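Local coordinates for protein M157 (Murid herpesvirus 1, PDB 2NYK) that is a viral MHC class I-like protein of mouse cytomegalovirus that acts as a ligand for Ly49 receptors of natural killer cells, at residues Thr22-Val27 with Val41-Pro46; Glu26-Arg31 with Arg96-Tyr101; Pro64-Thr69 with Lys161-Ser166. The protein carries 1 engineered substitution. One frame throughout, in Å; residues are numbered along the deposited sequence.

Contact 1: residues Thr22-Val27 with Val41-Pro46; sequences TMEFEV and VDNGRP
Thr22 and Asp42 hold each other by two hydrogen bonds where the strand meets the turn. Asp42 N gives a nearly straight bond to Thr22 O (2.7 Å, 172°), reaching it from above the carbonyl plane. In return, Thr22 N binds Asp42 OD1 at 3.0 Å, lying nearly on the extension of the C-O bond. Chi1 of -80° sets Asp42 CG beside its own backbone N; from there OD1 faces back to Thr22 N. Thr22 O also receives a CA-H...O contact from Val41 CA at 3.2 Å.

A second polar grip is looser. Asn43 N points between the two oxygens of Glu24 and makes weak bonds to both, 3.0 Å to OE1 and 3.1 Å to OE2. A water links Glu24 OE1, weakly, to Gly44 O. The loop is a beta turn closed by Gly44 N to Val41 O, with Asp42 and Asn43 both in the left-handed backbone region.

The apolar part is small: Met23 and Val41 form an antiparallel non-hydrogen-bonded pair, with Met23 CG 4.5 Å from Val41 CG1.

The turn leaves strand 35-41, next to strand 21-30 in the MHC-like platform. Helix 157-173 lies over Met23 and Val41, while Asn201 ND2 binds the carbonyls of Val41 and Arg45, and Arg45 forms a salt bridge to Asp220, tying the loop to the second sheet's domain.

Contact 2: residues Glu26-Arg31 with Arg96-Tyr101; sequences EVTVTR and RICVRY
Glu26 reaches across to Arg100 and Cys98 on the neighbouring strand. Its CG stands anti to the backbone N (chi1 178°), 3.7 Å from Cys98 SG, and the chain runs on extended from there. OE2 makes a salt bridge to Arg100 NH1 at 2.8 Å, a weak hydrogen bond because the N-H is bent off line (129°). OE2 lies at the edge of the guanidinium, yet the two flat groups stand almost perpendicular. OE1 sits 3.4 Å from Cys98 SG, a sulfur that also lies 3.2 Å from Thr28 OG1.

These residues share one face of the antiparallel platform sheet of an MHC class I-like fold. On the other face Val27 and Val29 pair with Val99 and Ile97, and the two valines of strand 21-30 pack on helix 71-90. Each valine joins its partner by two backbone hydrogen bonds; Val29 N to Ile97 O measures 2.8 Å.

Arg96, at the far end, lies alongside Thr30, both side chains pointing the same way, with NE 3.6 Å from Thr30 OG1. Its chain bends at chi2 and chi3, and NH2 comes 3.6 Å from Thr28 CG2, the two side chains crossing at a slant. Beyond the pair, Arg96 also touches Asp119.

Contact 3: residues Pro64-Thr69 with Lys161-Ser166; sequences PDVSST and KNRWRS
Pro64 sets its CG-CD edge on one face of Trp164, the two side chains crossing at about a right angle; this is the apolar centre of the contact. Pro64 CD stands 3.7 Å from the centroid of the six-membered ring and only 6° off the ring normal, a CH-pi contact over the face. CG lies over the middle of the indole, nearest to Trp164 CE2 at 3.6 Å, and it also rests against the backbone O of Arg163 (3.5 Å). Val66 adds a methyl beside the same ring system, its CG2 being 4.1 Å from Trp164 CZ2, and it too crosses at about a right angle.

Segment 64-69 leads into helix 71-90, and segment 161-166 belongs to helix 157-173. These are the two long helices that lie above the platform sheet of this MHC class I-like fold, so the contact joins the approach to one helix directly to the other, and Trp164 reaches down to Phe21, Met23 and Val47 of the sheet.

The polar bond lies beyond the indole rim, on the face that Pro64 covers. Arg163 NH2 donates to Asp65 O at 3.1 Å along a straight line (167°), and the acceptor lies in the guanidinium plane. The bend at chi3 (59°) swings NE away from an extended course, and Val66 CG2 touches NH2 from near the same plane at 3.7 Å. Glu72 OE2, on helix 71-90, receives both Arg163 NE, in a salt bridge, and Trp164 NE1, in a hydrogen bond; this shared oxygen ties the guanidinium and the indole to one acceptor.

How the contacts relate
Contacts 1 and 2 both use strand 21-30, overlap at Glu26 and Val27, which meet the partner segment only in contact 2, and touch where Glu24 CG lies 3.2 Å from Arg100 NH2. All three are partly buried. The centres of contacts 2 and 3 both lie about 16 Å from the chain centre, that of contact 1 about 5 Å. Contact 2 is regular strand pairing with a polar face and an apolar face turned to a helix. Contact 1 relies on turn amides, carboxylates and a water at the end of two inner strands, where the chain turns. Contact 3 joins loop to helix above the sheet by ring packing and one side-chain bond; Trp164 touches Met23 and Val41 of contact 1, whereas contacts 2 and 3 do not touch.

Contact 1: residues Thr22-Val27 with Val41-Pro46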
loop_
_atom_site.group_PDB
_atom_site.type_symbol
_atom_site.label_atom_id
_atom_site.label_comp_id
_atom_site.label_asym_id
_atom_site.label_seq_id
_atom_site.Cartn_x
_atom_site.Cartn_y
_atom_site.Cartn_z
ATOM N N THR A 22 9.958 0.691 -3.805
ATOM C CA THR A 22 9.374 2.026 -3.794
ATOM C C THR A 22 8.632 2.221 -2.476
ATOM O O THR A 22 8.200 1.248 -1.828
ATOM C CB THR A 22 8.383 2.250 -4.991
ATOM O OG1 THR A 22 7.162 1.533 -4.750
ATOM C CG2 THR A 22 8.992 1.760 -6.316
ATOM N N MET A 23 8.535 3.482 -2.065
ATOM C CA MET A 23 7.783 3.883 -0.904
ATOM C C MET A 23 6.959 5.092 -1.306
ATOM O O MET A 23 7.446 5.980 -2.049
ATOM C CB MET A 23 8.711 4.211 0.267
ATOM C CG MET A 23 7.984 4.440 1.602
ATOM S SD MET A 23 9.077 4.268 3.085
ATOM C CE MET A 23 10.300 3.127 2.467
ATOM N N GLU A 24 5.703 5.112 -0.854
ATOM C CA GLU A 24 4.790 6.192 -1.206
ATOM C C GLU A 24 4.356 6.826 0.078
ATOM O O GLU A 24 3.795 6.154 0.950
ATOM C CB GLU A 24 3.595 5.649 -1.991
ATOM C CG GLU A 24 3.954 4.913 -3.348
ATOM C CD GLU A 24 4.553 3.509 -3.180
ATOM O OE1 GLU A 24 4.096 2.727 -2.327
ATOM O OE2 GLU A 24 5.507 3.175 -3.909
ATOM N N PHE A 25 4.633 8.116 0.212
ATOM C CA PHE A 25 4.266 8.881 1.394
ATOM C C PHE A 25 3.124 9.775 0.986
ATOM O O PHE A 25 3.235 10.505 -0.018
ATOM C CB PHE A 25 5.440 9.770 1.837
ATOM C CG PHE A 25 6.703 9.032 2.120
ATOM C CD1 PHE A 25 6.953 8.524 3.397
ATOM C CD2 PHE A 25 7.662 8.856 1.113
ATOM C CE1 PHE A 25 8.132 7.845 3.671
ATOM C CE2 PHE A 25 8.831 8.190 1.358
ATOM C CZ PHE A 25 9.093 7.697 2.650
ATOM N N GLU A 26 2.013 9.729 1.722
ATOM C CA GLU A 26 0.875 10.540 1.336
ATOM C C GLU A 26 0.264 11.268 2.531
ATOM O O GLU A 26 0.117 10.692 3.608
ATOM C CB GLU A 26 -0.177 9.660 0.655
ATOM C CG GLU A 26 -1.451 10.398 0.253
ATOM C CD GLU A 26 -2.298 9.568 -0.704
ATOM O OE1 GLU A 26 -3.472 9.901 -0.911
ATOM O OE2 GLU A 26 -1.793 8.579 -1.251
ATOM N N VAL A 27 -0.108 12.529 2.340
ATOM C CA VAL A 27 -0.761 13.280 3.395
ATOM C C VAL A 27 -1.940 14.030 2.806
ATOM O O VAL A 27 -1.823 14.659 1.753
ATOM C CB VAL A 27 0.190 14.305 4.090
ATOM C CG1 VAL A 27 -0.561 15.089 5.164
ATOM C CG2 VAL A 27 1.384 13.593 4.711
ATOM N N VAL A 41 4.346 0.697 0.427
ATOM C CA VAL A 41 5.587 0.302 -0.192
ATOM C C VAL A 41 5.228 -0.457 -1.438
ATOM O O VAL A 41 4.182 -1.105 -1.484
ATOM C CB VAL A 41 6.472 -0.590 0.705
ATOM C CG1 VAL A 41 6.859 0.142 2.005
ATOM C CG2 VAL A 41 5.757 -1.906 1.014
ATOM N N ASP A 42 6.106 -0.364 -2.425
ATOM C CA ASP A 42 5.959 -1.059 -3.703
ATOM C C ASP A 42 4.623 -0.830 -4.378
ATOM O O ASP A 42 4.047 -1.742 -4.975
ATOM C CB ASP A 42 6.280 -2.550 -3.548
ATOM C CG ASP A 42 7.762 -2.794 -3.541
ATOM O OD1 ASP A 42 8.479 -1.868 -3.969
ATOM O OD2 ASP A 42 8.222 -3.880 -3.133
ATOM N N ASN A 43 4.149 0.410 -4.276
ATOM C CA ASN A 43 2.867 0.834 -4.865
ATOM C C ASN A 43 1.672 -0.048 -4.433
ATOM O O ASN A 43 0.734 -0.267 -5.206
ATOM C CB ASN A 43 3.005 0.945 -6.393
ATOM C CG ASN A 43 1.935 1.821 -7.020
ATOM O OD1 ASN A 43 1.495 2.835 -6.442
ATOM N ND2 ASN A 43 1.505 1.433 -8.206
ATOM N N GLY A 44 1.703 -0.542 -3.188
ATOM C CA GLY A 44 0.621 -1.389 -2.676
ATOM C C GLY A 44 -0.255 -0.622 -1.719
ATOM O O GLY A 44 -0.224 0.600 -1.700
ATOM N N ARG A 45 -1.019 -1.332 -0.892
ATOM C CA ARG A 45 -1.881 -0.673 0.092
ATOM C C ARG A 45 -1.017 -0.109 1.211
ATOM O O ARG A 45 0.127 -0.515 1.368
ATOM C CB ARG A 45 -2.868 -1.685 0.710
ATOM C CG ARG A 45 -3.380 -2.776 -0.245
ATOM C CD ARG A 45 -4.296 -2.269 -1.366
ATOM N NE ARG A 45 -5.480 -1.560 -0.857
ATOM C CZ ARG A 45 -6.649 -2.112 -0.495
ATOM N NH1 ARG A 45 -6.874 -3.432 -0.555
ATOM N NH2 ARG A 45 -7.620 -1.313 -0.049
ATOM N N PRO A 46 -1.543 0.856 1.974
ATOM C CA PRO A 46 -0.769 1.394 3.067
ATOM C C PRO A 46 -0.449 0.376 4.149
ATOM O O PRO A 46 -1.273 -0.481 4.498
ATOM C CB PRO A 46 -1.662 2.502 3.632
ATOM C CG PRO A 46 -2.502 2.942 2.421
ATOM C CD PRO A 46 -2.810 1.596 1.776
HETATM O O HOH W 1 0.837 3.036 -2.837
#

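Contact 2: residues Glu26-Arg31 with Arg96-Tyr101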
loop_
_atom_site.group_PDB
_atom_site.type_symbol
_atom_site.label_atom_id
_atom_site.label_comp_id
_atom_site.label_asym_id
_atom_site.label_seq_id
_atom_site.Cartn_x
_atom_site.Cartn_y
_atom_site.Cartn_z
ATOM N N GLU A 26 2.013 9.729 1.722
ATOM C CA GLU A 26 0.875 10.540 1.336
ATOM C C GLU A 26 0.264 11.268 2.531
ATOM O O GLU A 26 0.117 10.692 3.608
ATOM C CB GLU A 26 -0.177 9.660 0.655
ATOM C CG GLU A 26 -1.451 10.398 0.253
ATOM C CD GLU A 26 -2.298 9.568 -0.704
ATOM O OE1 GLU A 26 -3.472 9.901 -0.911
ATOM O OE2 GLU A 26 -1.793 8.579 -1.251
ATOM N N VAL A 27 -0.108 12.529 2.340
ATOM C CA VAL A 27 -0.761 13.280 3.395
ATOM C C VAL A 27 -1.940 14.030 2.806
ATOM O O VAL A 27 -1.823 14.659 1.753
ATOM C CB VAL A 27 0.190 14.305 4.090
ATOM C CG1 VAL A 27 -0.561 15.089 5.164
ATOM C CG2 VAL A 27 1.384 13.593 4.711
ATOM N N THR A 28 -3.073 13.941 3.500
ATOM C CA THR A 28 -4.282 14.643 3.121
ATOM C C THR A 28 -4.708 15.533 4.283
ATOM O O THR A 28 -4.720 15.098 5.439
ATOM C CB THR A 28 -5.412 13.660 2.762
ATOM O OG1 THR A 28 -4.993 12.842 1.661
ATOM C CG2 THR A 28 -6.663 14.412 2.378
ATOM N N VAL A 29 -4.999 16.790 3.972
ATOM C CA VAL A 29 -5.523 17.742 4.944
ATOM C C VAL A 29 -6.850 18.308 4.401
ATOM O O VAL A 29 -6.931 18.705 3.242
ATOM C CB VAL A 29 -4.497 18.872 5.208
ATOM C CG1 VAL A 29 -5.139 20.031 5.925
ATOM C CG2 VAL A 29 -3.312 18.349 6.019
ATOM N N THR A 30 -7.889 18.309 5.232
ATOM C CA THR A 30 -9.202 18.831 4.819
ATOM C C THR A 30 -9.625 19.955 5.754
ATOM O O THR A 30 -9.292 19.928 6.937
ATOM C CB THR A 30 -10.307 17.727 4.802
ATOM O OG1 THR A 30 -9.852 16.582 4.074
ATOM C CG2 THR A 30 -11.602 18.233 4.154
ATOM N N ARG A 31 -10.333 20.951 5.209
ATOM C CA ARG A 31 -11.011 21.979 6.026
ATOM C C ARG A 31 -12.063 21.321 6.912
ATOM O O ARG A 31 -12.989 20.659 6.407
ATOM C CB ARG A 31 -11.679 23.036 5.135
ATOM C CG ARG A 31 -10.709 23.924 4.378
ATOM C CD ARG A 31 -10.501 25.283 5.074
ATOM N NE ARG A 31 -9.520 26.101 4.353
ATOM C CZ ARG A 31 -9.619 26.440 3.064
ATOM N NH1 ARG A 31 -10.653 26.025 2.336
ATOM N NH2 ARG A 31 -8.676 27.180 2.499
ATOM N N ARG A 96 -9.941 20.718 0.508
ATOM C CA ARG A 96 -8.927 19.737 0.863
ATOM C C ARG A 96 -7.684 19.800 -0.019
ATOM O O ARG A 96 -7.718 20.285 -1.151
ATOM C CB ARG A 96 -9.517 18.320 0.864
ATOM C CG ARG A 96 -10.156 17.914 -0.448
ATOM C CD ARG A 96 -11.375 16.992 -0.221
ATOM N NE ARG A 96 -11.097 15.895 0.715
ATOM C CZ ARG A 96 -10.221 14.912 0.496
ATOM N NH1 ARG A 96 -9.509 14.881 -0.626
ATOM N NH2 ARG A 96 -10.050 13.962 1.409
ATOM N N ILE A 97 -6.581 19.297 0.515
ATOM C CA ILE A 97 -5.341 19.214 -0.253
ATOM C C ILE A 97 -4.616 17.913 0.097
ATOM O O ILE A 97 -4.570 17.501 1.255
ATOM C CB ILE A 97 -4.419 20.430 -0.003
ATOM C CG1 ILE A 97 -3.174 20.365 -0.891
ATOM C CG2 ILE A 97 -4.032 20.521 1.479
ATOM C CD1 ILE A 97 -2.365 21.634 -0.904
ATOM N N CYS A 98 -4.070 17.276 -0.924
ATOM C CA CYS A 98 -3.318 16.061 -0.724
ATOM C C CYS A 98 -1.970 16.162 -1.427
ATOM O O CYS A 98 -1.864 16.747 -2.511
ATOM C CB CYS A 98 -4.131 14.872 -1.229
ATOM S SG CYS A 98 -3.314 13.292 -1.005
ATOM N N VAL A 99 -0.939 15.605 -0.789
ATOM C CA VAL A 99 0.380 15.491 -1.406
ATOM C C VAL A 99 0.819 14.030 -1.357
ATOM O O VAL A 99 0.584 13.352 -0.358
ATOM C CB VAL A 99 1.429 16.436 -0.759
ATOM C CG1 VAL A 99 1.636 16.119 0.760
ATOM C CG2 VAL A 99 2.758 16.382 -1.502
ATOM N N ARG A 100 1.444 13.557 -2.435
ATOM C CA ARG A 100 1.949 12.188 -2.502
ATOM C C ARG A 100 3.357 12.125 -3.094
ATOM O O ARG A 100 3.573 12.586 -4.207
ATOM C CB ARG A 100 1.009 11.328 -3.359
ATOM C CG ARG A 100 1.396 9.839 -3.451
ATOM C CD ARG A 100 0.433 9.125 -4.448
ATOM N NE ARG A 100 0.777 7.711 -4.665
ATOM C CZ ARG A 100 0.574 6.730 -3.776
ATOM N NH1 ARG A 100 0.037 6.984 -2.589
ATOM N NH2 ARG A 100 0.921 5.481 -4.065
ATOM N N TYR A 101 4.298 11.549 -2.348
ATOM C CA TYR A 101 5.655 11.343 -2.850
ATOM C C TYR A 101 5.764 9.872 -3.168
ATOM O O TYR A 101 5.660 9.027 -2.267
ATOM C CB TYR A 101 6.701 11.716 -1.808
ATOM C CG TYR A 101 6.920 13.213 -1.633
ATOM C CD1 TYR A 101 5.944 14.021 -1.052
ATOM C CD2 TYR A 101 8.099 13.815 -2.081
ATOM C CE1 TYR A 101 6.130 15.401 -0.913
ATOM C CE2 TYR A 101 8.301 15.203 -1.939
ATOM C CZ TYR A 101 7.316 15.969 -1.357
ATOM O OH TYR A 101 7.505 17.328 -1.215
#

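Contact 3: residues Pro64-Thr69 with Lys161-Ser166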
loop_
_atom_site.group_PDB
_atom_site.type_symbol
_atom_site.label_atom_id
_atom_site.label_comp_id
_atom_site.label_asym_id
_atom_site.label_seq_id
_atom_site.Cartn_x
_atom_site.Cartn_y
_atom_site.Cartn_z
ATOM N N PRO A 64 8.694 -1.898 10.642
ATOM C CA PRO A 64 9.535 -1.367 11.702
ATOM C C PRO A 64 8.731 -0.383 12.550
ATOM O O PRO A 64 7.719 0.155 12.088
ATOM C CB PRO A 64 10.649 -0.642 10.934
ATOM C CG PRO A 64 10.018 -0.249 9.644
ATOM C CD PRO A 64 9.133 -1.428 9.306
ATOM N N ASP A 65 9.145 -0.153 13.785
ATOM C CA ASP A 65 8.427 0.845 14.576
ATOM C C ASP A 65 8.713 2.220 13.991
ATOM O O ASP A 65 9.833 2.501 13.585
ATOM C CB ASP A 65 8.821 0.799 16.050
ATOM C CG ASP A 65 8.038 1.806 16.884
ATOM O OD1 ASP A 65 6.783 1.736 16.872
ATOM O OD2 ASP A 65 8.674 2.681 17.520
ATOM N N VAL A 66 7.690 3.061 13.915
ATOM C CA VAL A 66 7.866 4.436 13.452
ATOM C C VAL A 66 7.497 5.377 14.595
ATOM O O VAL A 66 6.306 5.612 14.877
ATOM C CB VAL A 66 7.052 4.736 12.145
ATOM C CG1 VAL A 66 7.316 6.167 11.652
ATOM C CG2 VAL A 66 7.390 3.709 11.042
ATOM N N SER A 67 8.527 5.889 15.269
ATOM C CA SER A 67 8.332 6.830 16.370
ATOM C C SER A 67 8.221 8.244 15.832
ATOM O O SER A 67 8.463 8.484 14.644
ATOM C CB SER A 67 9.494 6.748 17.360
ATOM O OG SER A 67 10.706 7.194 16.761
ATOM N N SER A 68 7.903 9.180 16.729
ATOM C CA SER A 68 7.738 10.578 16.388
ATOM C C SER A 68 9.032 11.244 15.894
ATOM O O SER A 68 8.996 12.365 15.379
ATOM C CB SER A 68 7.168 11.352 17.587
ATOM O OG SER A 68 8.103 11.340 18.645
ATOM N N THR A 69 10.164 10.567 16.038
ATOM C CA THR A 69 11.429 11.153 15.590
ATOM C C THR A 69 12.066 10.454 14.390
ATOM O O THR A 69 13.103 10.909 13.877
ATOM C CB THR A 69 12.455 11.228 16.733
ATOM O OG1 THR A 69 12.791 9.900 17.140
ATOM C CG2 THR A 69 11.911 12.035 17.924
ATOM N N LYS A 161 16.059 2.399 3.694
ATOM C CA LYS A 161 16.265 1.062 3.134
ATOM C C LYS A 161 16.644 0.055 4.208
ATOM O O LYS A 161 16.088 -1.040 4.260
ATOM C CB LYS A 161 17.330 1.104 2.032
ATOM C CG LYS A 161 16.928 1.932 0.800
ATOM C CD LYS A 161 17.828 1.648 -0.409
ATOM C CE LYS A 161 17.359 0.410 -1.192
ATOM N NZ LYS A 161 18.372 0.065 -2.245
ATOM N N ASN A 162 17.541 0.449 5.105
ATOM C CA ASN A 162 17.949 -0.429 6.213
ATOM C C ASN A 162 16.765 -0.799 7.110
ATOM O O ASN A 162 16.591 -1.950 7.493
ATOM C CB ASN A 162 19.085 0.202 7.028
ATOM C CG ASN A 162 19.454 -0.622 8.262
ATOM O OD1 ASN A 162 19.007 -0.323 9.370
ATOM N ND2 ASN A 162 20.267 -1.659 8.069
ATOM N N ARG A 163 15.938 0.198 7.399
ATOM C CA ARG A 163 14.741 0.029 8.235
ATOM C C ARG A 163 13.649 -0.822 7.587
ATOM O O ARG A 163 12.971 -1.598 8.280
ATOM C CB ARG A 163 14.156 1.400 8.596
ATOM C CG ARG A 163 14.875 2.095 9.689
ATOM C CD ARG A 163 14.557 3.614 9.748
ATOM N NE ARG A 163 13.139 3.904 9.945
ATOM C CZ ARG A 163 12.404 3.422 10.943
ATOM N NH1 ARG A 163 12.942 2.608 11.847
ATOM N NH2 ARG A 163 11.122 3.750 11.040
ATOM N N TRP A 164 13.485 -0.693 6.269
ATOM C CA TRP A 164 12.344 -1.301 5.565
ATOM C C TRP A 164 12.611 -2.529 4.711
ATOM O O TRP A 164 11.675 -3.260 4.390
ATOM C CB TRP A 164 11.636 -0.245 4.706
ATOM C CG TRP A 164 10.894 0.738 5.585
ATOM C CD1 TRP A 164 11.388 1.882 6.165
ATOM C CD2 TRP A 164 9.528 0.645 5.971
ATOM N NE1 TRP A 164 10.401 2.500 6.895
ATOM C CE2 TRP A 164 9.251 1.748 6.796
ATOM C CE3 TRP A 164 8.505 -0.275 5.694
ATOM C CZ2 TRP A 164 7.978 1.966 7.345
ATOM C CZ3 TRP A 164 7.262 -0.072 6.257
ATOM C CH2 TRP A 164 7.009 1.036 7.070
ATOM N N ARG A 165 13.861 -2.756 4.318
ATOM C CA ARG A 165 14.166 -3.851 3.409
ATOM C C ARG A 165 13.517 -5.184 3.804
ATOM O O ARG A 165 12.835 -5.787 3.007
ATOM C CB ARG A 165 15.675 -4.046 3.249
ATOM C CG ARG A 165 15.990 -5.300 2.482
ATOM C CD ARG A 165 17.441 -5.353 2.027
ATOM N NE ARG A 165 18.396 -5.427 3.129
ATOM C CZ ARG A 165 18.676 -6.529 3.831
ATOM N NH1 ARG A 165 18.056 -7.670 3.568
ATOM N NH2 ARG A 165 19.601 -6.489 4.790
ATOM N N SER A 166 13.763 -5.640 5.027
ATOM C CA SER A 166 13.222 -6.910 5.495
ATOM C C SER A 166 11.686 -6.942 5.404
ATOM O O SER A 166 11.114 -7.929 4.983
ATOM C CB SER A 166 13.677 -7.160 6.936
ATOM O OG SER A 166 13.047 -8.313 7.467
#